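Fructosyl amine: oxygen oxidoreductase (Aspergillus fumigatus, PDB 3DJE) catalyses the FAD-dependent oxidative deglycation of fructosyl amino acids, Amadori products, with molecular oxygen as the electron acceptor. Local coordinates at residues F300-R312 with M419-R433. Numbering follows the deposited sequence.
Sequences FEKTQIPKEAETR and MDFHDVKEWTNVQYR
P306 and W427 form a single antiparallel beta bridge, a non-hydrogen-bonded pair with CA atoms 4.3 Å apart, flanked by T428 N to I305 O (2.9 Å) and K307 N to E426 O (2.9 Å). The bridge lays the C-terminal tail across the entry to helix 307-320, where P306 holds the N-cap position. Upstream, strand 419-420 pairs in parallel with strand 274-289 in the mixed sheet of this MSOX/MTOX-family flavoprotein, so the tail is tied down at both places.

Q304 and T428 extend the pairing through side chains. With OG1 of T428 set between its own N and carbonyl carbon (chi1 56°), the hydroxyl accepts from I305 N at 3.0 Å and donates to Q304 OE1 at 2.7 Å. That bond lies in the amide carbonyl plane, on a lone pair; V430 N reaches the same OE1 from a tilted direction. The bend of Q304 at chi2 (-61°) turns its amide along the tail, and NE2 donates to V430 O over 2.8 Å. Both ends of the amide are therefore engaged, which fixes its rotation.

The W427 indole is sandwiched. The aliphatic chain of K302 crosses one face, CD standing 3.7 Å from the six-membered ring centroid and nearly on its normal, a CH-pi contact; P306 and V424 CG1 cover the opposite face, while Q304 O meets the edge. Next to it, F300 directs its edge at the face of F421, a T-shaped pair with planes at 70°, and P306 CG touches the F421 edge.

At the helix side, R312 is held by D279 and Y284, and E308 by Y284; the two are salt-bridged to each other, and the selenomethionine M419 packs against the pair, its SE 3.7 Å from R312 NH1.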
loop_
_atom_site.group_PDB
_atom_site.type_symbol
_atom_site.label_atom_id
_atom_site.label_comp_id
_atom_site.label_asym_id
_atom_site.label_seq_id
_atom_site.Cartn_x
_atom_site.Cartn_y
_atom_site.Cartn_z
ATOM N N PHE A 300 9.329 -5.320 -10.751
ATOM C CA PHE A 300 9.697 -4.529 -11.912
ATOM C C PHE A 300 8.612 -3.504 -12.213
ATOM O O PHE A 300 7.446 -3.701 -11.852
ATOM C CB PHE A 300 9.958 -5.423 -13.138
ATOM C CG PHE A 300 8.761 -6.230 -13.578
ATOM C CD1 PHE A 300 7.903 -5.743 -14.564
ATOM C CD2 PHE A 300 8.505 -7.476 -13.015
ATOM C CE1 PHE A 300 6.789 -6.489 -14.985
ATOM C CE2 PHE A 300 7.390 -8.229 -13.421
ATOM C CZ PHE A 300 6.533 -7.727 -14.408
ATOM N N GLU A 301 8.998 -2.417 -12.875
ATOM C CA GLU A 301 8.063 -1.370 -13.271
ATOM C C GLU A 301 7.357 -1.757 -14.577
ATOM O O GLU A 301 8.001 -2.213 -15.529
ATOM C CB GLU A 301 8.787 -0.027 -13.448
ATOM C CG GLU A 301 7.830 1.117 -13.774
ATOM C CD GLU A 301 8.495 2.452 -14.107
ATOM O OE1 GLU A 301 9.750 2.538 -14.245
ATOM O OE2 GLU A 301 7.730 3.431 -14.242
ATOM N N LYS A 302 6.038 -1.590 -14.611
ATOM C CA LYS A 302 5.292 -1.745 -15.862
ATOM C C LYS A 302 4.024 -0.896 -15.853
ATOM O O LYS A 302 3.179 -1.008 -14.956
ATOM C CB LYS A 302 4.984 -3.216 -16.168
ATOM C CG LYS A 302 4.474 -3.420 -17.597
ATOM C CD LYS A 302 5.102 -4.617 -18.272
ATOM C CE LYS A 302 4.721 -4.661 -19.739
ATOM N NZ LYS A 302 5.709 -3.945 -20.596
ATOM N N THR A 303 3.908 -0.045 -16.860
ATOM C CA THR A 303 2.774 0.842 -16.997
ATOM C C THR A 303 1.723 0.198 -17.933
ATOM O O THR A 303 1.189 0.834 -18.850
ATOM C CB THR A 303 3.233 2.257 -17.460
ATOM O OG1 THR A 303 4.396 2.644 -16.702
ATOM C CG2 THR A 303 2.161 3.258 -17.188
ATOM N N GLN A 304 1.432 -1.070 -17.656
ATOM C CA GLN A 304 0.387 -1.833 -18.334
ATOM C C GLN A 304 -0.095 -2.854 -17.313
ATOM O O GLN A 304 0.508 -3.026 -16.255
ATOM C CB GLN A 304 0.927 -2.600 -19.557
ATOM C CG GLN A 304 1.518 -1.767 -20.710
ATOM C CD GLN A 304 0.534 -0.798 -21.358
ATOM O OE1 GLN A 304 -0.679 -0.866 -21.144
ATOM N NE2 GLN A 304 1.063 0.127 -22.156
ATOM N N ILE A 305 -1.189 -3.536 -17.625
ATOM C CA ILE A 305 -1.602 -4.679 -16.820
ATOM C C ILE A 305 -1.771 -5.906 -17.727
ATOM O O ILE A 305 -1.957 -5.736 -18.928
ATOM C CB ILE A 305 -2.895 -4.398 -16.020
ATOM C CG1 ILE A 305 -4.071 -4.052 -16.944
ATOM C CG2 ILE A 305 -2.650 -3.262 -15.008
ATOM C CD1 ILE A 305 -5.408 -4.043 -16.234
ATOM N N PRO A 306 -1.697 -7.123 -17.153
ATOM C CA PRO A 306 -1.981 -8.332 -17.954
ATOM C C PRO A 306 -3.372 -8.280 -18.572
ATOM O O PRO A 306 -4.300 -7.751 -17.956
ATOM C CB PRO A 306 -1.916 -9.458 -16.916
ATOM C CG PRO A 306 -0.983 -8.927 -15.850
ATOM C CD PRO A 306 -1.349 -7.472 -15.763
ATOM N N LYS A 307 -3.530 -8.843 -19.772
ATOM C CA LYS A 307 -4.840 -8.863 -20.413
ATOM C C LYS A 307 -5.895 -9.568 -19.560
ATOM O O LYS A 307 -7.049 -9.151 -19.549
ATOM C CB LYS A 307 -4.754 -9.463 -21.821
ATOM C CG LYS A 307 -4.101 -8.523 -22.835
ATOM C CD LYS A 307 -5.118 -7.645 -23.558
ATOM C CE LYS A 307 -5.666 -8.343 -24.804
ATOM N NZ LYS A 307 -6.556 -7.461 -25.622
ATOM N N GLU A 308 -5.497 -10.610 -18.830
ATOM C CA GLU A 308 -6.428 -11.315 -17.950
ATOM C C GLU A 308 -6.965 -10.375 -16.859
ATOM O O GLU A 308 -8.139 -10.477 -16.467
ATOM C CB GLU A 308 -5.799 -12.576 -17.355
ATOM C CG GLU A 308 -4.566 -12.327 -16.504
ATOM C CD GLU A 308 -4.202 -13.502 -15.619
ATOM O OE1 GLU A 308 -5.054 -14.415 -15.430
ATOM O OE2 GLU A 308 -3.060 -13.505 -15.112
ATOM N N ALA A 309 -6.111 -9.449 -16.408
ATOM C CA ALA A 309 -6.516 -8.431 -15.425
ATOM C C ALA A 309 -7.519 -7.449 -16.012
ATOM O O ALA A 309 -8.516 -7.112 -15.368
ATOM C CB ALA A 309 -5.291 -7.701 -14.852
ATOM N N GLU A 310 -7.273 -6.999 -17.242
ATOM C CA GLU A 310 -8.266 -6.216 -17.967
ATOM C C GLU A 310 -9.622 -6.928 -18.026
ATOM O O GLU A 310 -10.657 -6.305 -17.810
ATOM C CB GLU A 310 -7.802 -5.901 -19.383
ATOM C CG GLU A 310 -8.893 -5.270 -20.240
ATOM C CD GLU A 310 -8.387 -4.800 -21.598
ATOM O OE1 GLU A 310 -7.380 -5.356 -22.087
ATOM O OE2 GLU A 310 -9.000 -3.879 -22.180
ATOM N N THR A 311 -9.615 -8.222 -18.338
ATOM C CA THR A 311 -10.866 -8.994 -18.406
ATOM C C THR A 311 -11.600 -8.971 -17.059
ATOM O O THR A 311 -12.817 -8.776 -17.009
ATOM C CB THR A 311 -10.584 -10.437 -18.883
ATOM O OG1 THR A 311 -9.961 -10.360 -20.166
ATOM C CG2 THR A 311 -11.868 -11.251 -19.004
ATOM N N ARG A 312 -10.848 -9.117 -15.967
ATOM C CA ARG A 312 -11.441 -9.077 -14.632
ATOM C C ARG A 312 -12.006 -7.700 -14.295
ATOM O O ARG A 312 -13.070 -7.606 -13.699
ATOM C CB ARG A 312 -10.444 -9.517 -13.563
ATOM C CG ARG A 312 -10.019 -10.973 -13.668
ATOM C CD ARG A 312 -9.175 -11.377 -12.471
ATOM N NE ARG A 312 -7.911 -10.625 -12.408
ATOM C CZ ARG A 312 -6.727 -11.092 -12.799
ATOM N NH1 ARG A 312 -6.598 -12.321 -13.292
ATOM N NH2 ARG A 312 -5.661 -10.320 -12.696
HETATM N N MSE A 419 -0.829 -15.630 -8.411
HETATM C CA MSE A 419 -0.366 -15.792 -9.787
HETATM C C MSE A 419 1.099 -15.395 -9.943
HETATM O O MSE A 419 1.745 -14.990 -8.978
HETATM C CB MSE A 419 -1.258 -14.980 -10.726
HETATM C CG MSE A 419 -2.713 -15.394 -10.644
HETATM SE SE MSE A 419 -3.874 -14.100 -11.453
HETATM C CE MSE A 419 -3.733 -12.713 -10.087
ATOM N N ASP A 420 1.629 -15.542 -11.156
ATOM C CA ASP A 420 3.003 -15.138 -11.435
ATOM C C ASP A 420 3.130 -14.515 -12.818
ATOM O O ASP A 420 2.534 -14.985 -13.788
ATOM C CB ASP A 420 3.970 -16.323 -11.267
ATOM C CG ASP A 420 5.423 -15.880 -11.152
ATOM O OD1 ASP A 420 5.959 -15.865 -10.023
ATOM O OD2 ASP A 420 6.022 -15.536 -12.193
ATOM N N PHE A 421 3.904 -13.437 -12.903
ATOM C CA PHE A 421 4.051 -12.705 -14.156
ATOM C C PHE A 421 4.701 -13.522 -15.272
ATOM O O PHE A 421 4.515 -13.211 -16.449
ATOM C CB PHE A 421 4.818 -11.397 -13.925
ATOM C CG PHE A 421 3.983 -10.305 -13.297
ATOM C CD1 PHE A 421 2.860 -9.794 -13.957
ATOM C CD2 PHE A 421 4.331 -9.766 -12.056
ATOM C CE1 PHE A 421 2.082 -8.774 -13.381
ATOM C CE2 PHE A 421 3.548 -8.742 -11.468
ATOM C CZ PHE A 421 2.435 -8.248 -12.134
ATOM N N HIS A 422 5.460 -14.554 -14.897
ATOM C CA HIS A 422 6.043 -15.466 -15.893
ATOM C C HIS A 422 4.967 -16.200 -16.695
ATOM O O HIS A 422 5.230 -16.667 -17.807
ATOM C CB HIS A 422 7.003 -16.469 -15.241
ATOM C CG HIS A 422 8.275 -15.848 -14.754
ATOM N ND1 HIS A 422 8.431 -15.385 -13.463
ATOM C CD2 HIS A 422 9.444 -15.594 -15.390
ATOM C CE1 HIS A 422 9.646 -14.881 -13.324
ATOM N NE2 HIS A 422 10.281 -14.996 -14.478
ATOM N N ASP A 423 3.767 -16.305 -16.123
ATOM C CA ASP A 423 2.620 -16.937 -16.790
ATOM C C ASP A 423 1.847 -15.976 -17.692
ATOM O O ASP A 423 0.972 -16.399 -18.452
ATOM C CB ASP A 423 1.664 -17.550 -15.761
ATOM C CG ASP A 423 2.311 -18.642 -14.919
ATOM O OD1 ASP A 423 3.367 -19.183 -15.312
ATOM O OD2 ASP A 423 1.755 -18.962 -13.848
ATOM N N VAL A 424 2.172 -14.686 -17.608
ATOM C CA VAL A 424 1.502 -13.664 -18.410
ATOM C C VAL A 424 2.142 -13.576 -19.789
ATOM O O VAL A 424 3.359 -13.392 -19.899
ATOM C CB VAL A 424 1.529 -12.274 -17.712
ATOM C CG1 VAL A 424 0.854 -11.212 -18.586
ATOM C CG2 VAL A 424 0.854 -12.363 -16.350
ATOM N N LYS A 425 1.307 -13.705 -20.820
ATOM C CA LYS A 425 1.738 -13.692 -22.227
ATOM C C LYS A 425 1.345 -12.422 -22.981
ATOM O O LYS A 425 1.948 -12.084 -24.008
ATOM C CB LYS A 425 1.154 -14.909 -22.962
ATOM C CG LYS A 425 2.093 -16.116 -23.067
ATOM C CD LYS A 425 2.251 -16.881 -21.752
ATOM C CE LYS A 425 3.629 -17.533 -21.667
ATOM N NZ LYS A 425 3.775 -18.393 -20.467
ATOM N N GLU A 426 0.324 -11.728 -22.487
ATOM C CA GLU A 426 -0.215 -10.561 -23.165
ATOM C C GLU A 426 -0.507 -9.460 -22.160
ATOM O O GLU A 426 -1.049 -9.725 -21.083
ATOM C CB GLU A 426 -1.498 -10.924 -23.928
ATOM C CG GLU A 426 -1.279 -11.869 -25.107
ATOM C CD GLU A 426 -2.584 -12.349 -25.714
ATOM O OE1 GLU A 426 -3.261 -11.540 -26.392
ATOM O OE2 GLU A 426 -2.932 -13.536 -25.513
ATOM N N TRP A 427 -0.138 -8.241 -22.532
ATOM C CA TRP A 427 -0.382 -7.056 -21.711
ATOM C C TRP A 427 -1.250 -6.060 -22.467
ATOM O O TRP A 427 -1.401 -6.149 -23.694
ATOM C CB TRP A 427 0.947 -6.401 -21.344
ATOM C CG TRP A 427 1.823 -7.242 -20.473
ATOM C CD1 TRP A 427 2.591 -8.314 -20.853
ATOM C CD2 TRP A 427 2.053 -7.064 -19.068
ATOM N NE1 TRP A 427 3.270 -8.821 -19.769
ATOM C CE2 TRP A 427 2.956 -8.074 -18.660
ATOM C CE3 TRP A 427 1.573 -6.155 -18.111
ATOM C CZ2 TRP A 427 3.395 -8.196 -17.338
ATOM C CZ3 TRP A 427 2.007 -6.279 -16.801
ATOM C CH2 TRP A 427 2.912 -7.289 -16.424
ATOM N N THR A 428 -1.827 -5.108 -21.735
ATOM C CA THR A 428 -2.560 -3.998 -22.348
ATOM C C THR A 428 -1.636 -3.067 -23.160
ATOM O O THR A 428 -0.409 -3.183 -23.088
ATOM C CB THR A 428 -3.330 -3.182 -21.275
ATOM O OG1 THR A 428 -2.404 -2.735 -20.275
ATOM C CG2 THR A 428 -4.401 -4.049 -20.618
ATOM N N ASN A 429 -2.238 -2.153 -23.925
ATOM C CA ASN A 429 -1.516 -1.223 -24.805
ATOM C C ASN A 429 -1.945 0.218 -24.537
ATOM O O ASN A 429 -2.177 1.015 -25.454
ATOM C CB ASN A 429 -1.754 -1.601 -26.285
ATOM C CG ASN A 429 -1.081 -0.634 -27.268
ATOM O OD1 ASN A 429 0.103 -0.291 -27.126
ATOM N ND2 ASN A 429 -1.843 -0.185 -28.269
ATOM N N VAL A 430 -2.039 0.554 -23.255
ATOM C CA VAL A 430 -2.501 1.868 -22.835
ATOM C C VAL A 430 -1.373 2.900 -22.969
ATOM O O VAL A 430 -0.199 2.566 -22.814
ATOM C CB VAL A 430 -3.049 1.821 -21.376
ATOM C CG1 VAL A 430 -3.647 3.160 -20.979
ATOM C CG2 VAL A 430 -4.099 0.715 -21.232
ATOM N N GLN A 431 -1.750 4.142 -23.268
ATOM C CA GLN A 431 -0.823 5.271 -23.339
ATOM C C GLN A 431 0.038 5.384 -22.073
ATOM O O GLN A 431 -0.458 5.196 -20.957
ATOM C CB GLN A 431 -1.620 6.561 -23.519
ATOM C CG GLN A 431 -0.768 7.804 -23.661
ATOM C CD GLN A 431 -0.221 7.957 -25.059
ATOM O OE1 GLN A 431 0.968 7.746 -25.302
ATOM N NE2 GLN A 431 -1.095 8.313 -25.998
ATOM N N TYR A 432 1.322 5.681 -22.258
ATOM C CA TYR A 432 2.225 5.899 -21.132
ATOM C C TYR A 432 1.971 7.256 -20.492
ATOM O O TYR A 432 1.656 8.240 -21.177
ATOM C CB TYR A 432 3.694 5.786 -21.570
ATOM C CG TYR A 432 4.686 6.129 -20.479
ATOM C CD1 TYR A 432 4.949 5.231 -19.444
ATOM C CD2 TYR A 432 5.351 7.359 -20.469
ATOM C CE1 TYR A 432 5.852 5.538 -18.427
ATOM C CE2 TYR A 432 6.261 7.677 -19.456
ATOM C CZ TYR A 432 6.505 6.757 -18.440
ATOM O OH TYR A 432 7.400 7.043 -17.435
ATOM N N ARG A 433 2.114 7.282 -19.170
ATOM C CA ARG A 433 2.093 8.499 -18.375
ATOM C C ARG A 433 3.181 8.342 -17.332
ATOM O O ARG A 433 3.326 7.272 -16.740
ATOM C CB ARG A 433 0.739 8.676 -17.693
ATOM C CG ARG A 433 0.634 9.892 -16.765
ATOM C CD ARG A 433 -0.729 9.895 -16.066
ATOM N NE ARG A 433 -1.828 9.977 -17.036
ATOM C CZ ARG A 433 -3.111 9.767 -16.755
ATOM N NH1 ARG A 433 -3.494 9.464 -15.515
ATOM N NH2 ARG A 433 -4.025 9.865 -17.720
HETATM O O HOH W 1 7.587 5.852 -15.097
HETATM O O HOH W 2 -0.856 3.061 -18.957
HETATM O O HOH W 3 2.061 2.722 -20.834
#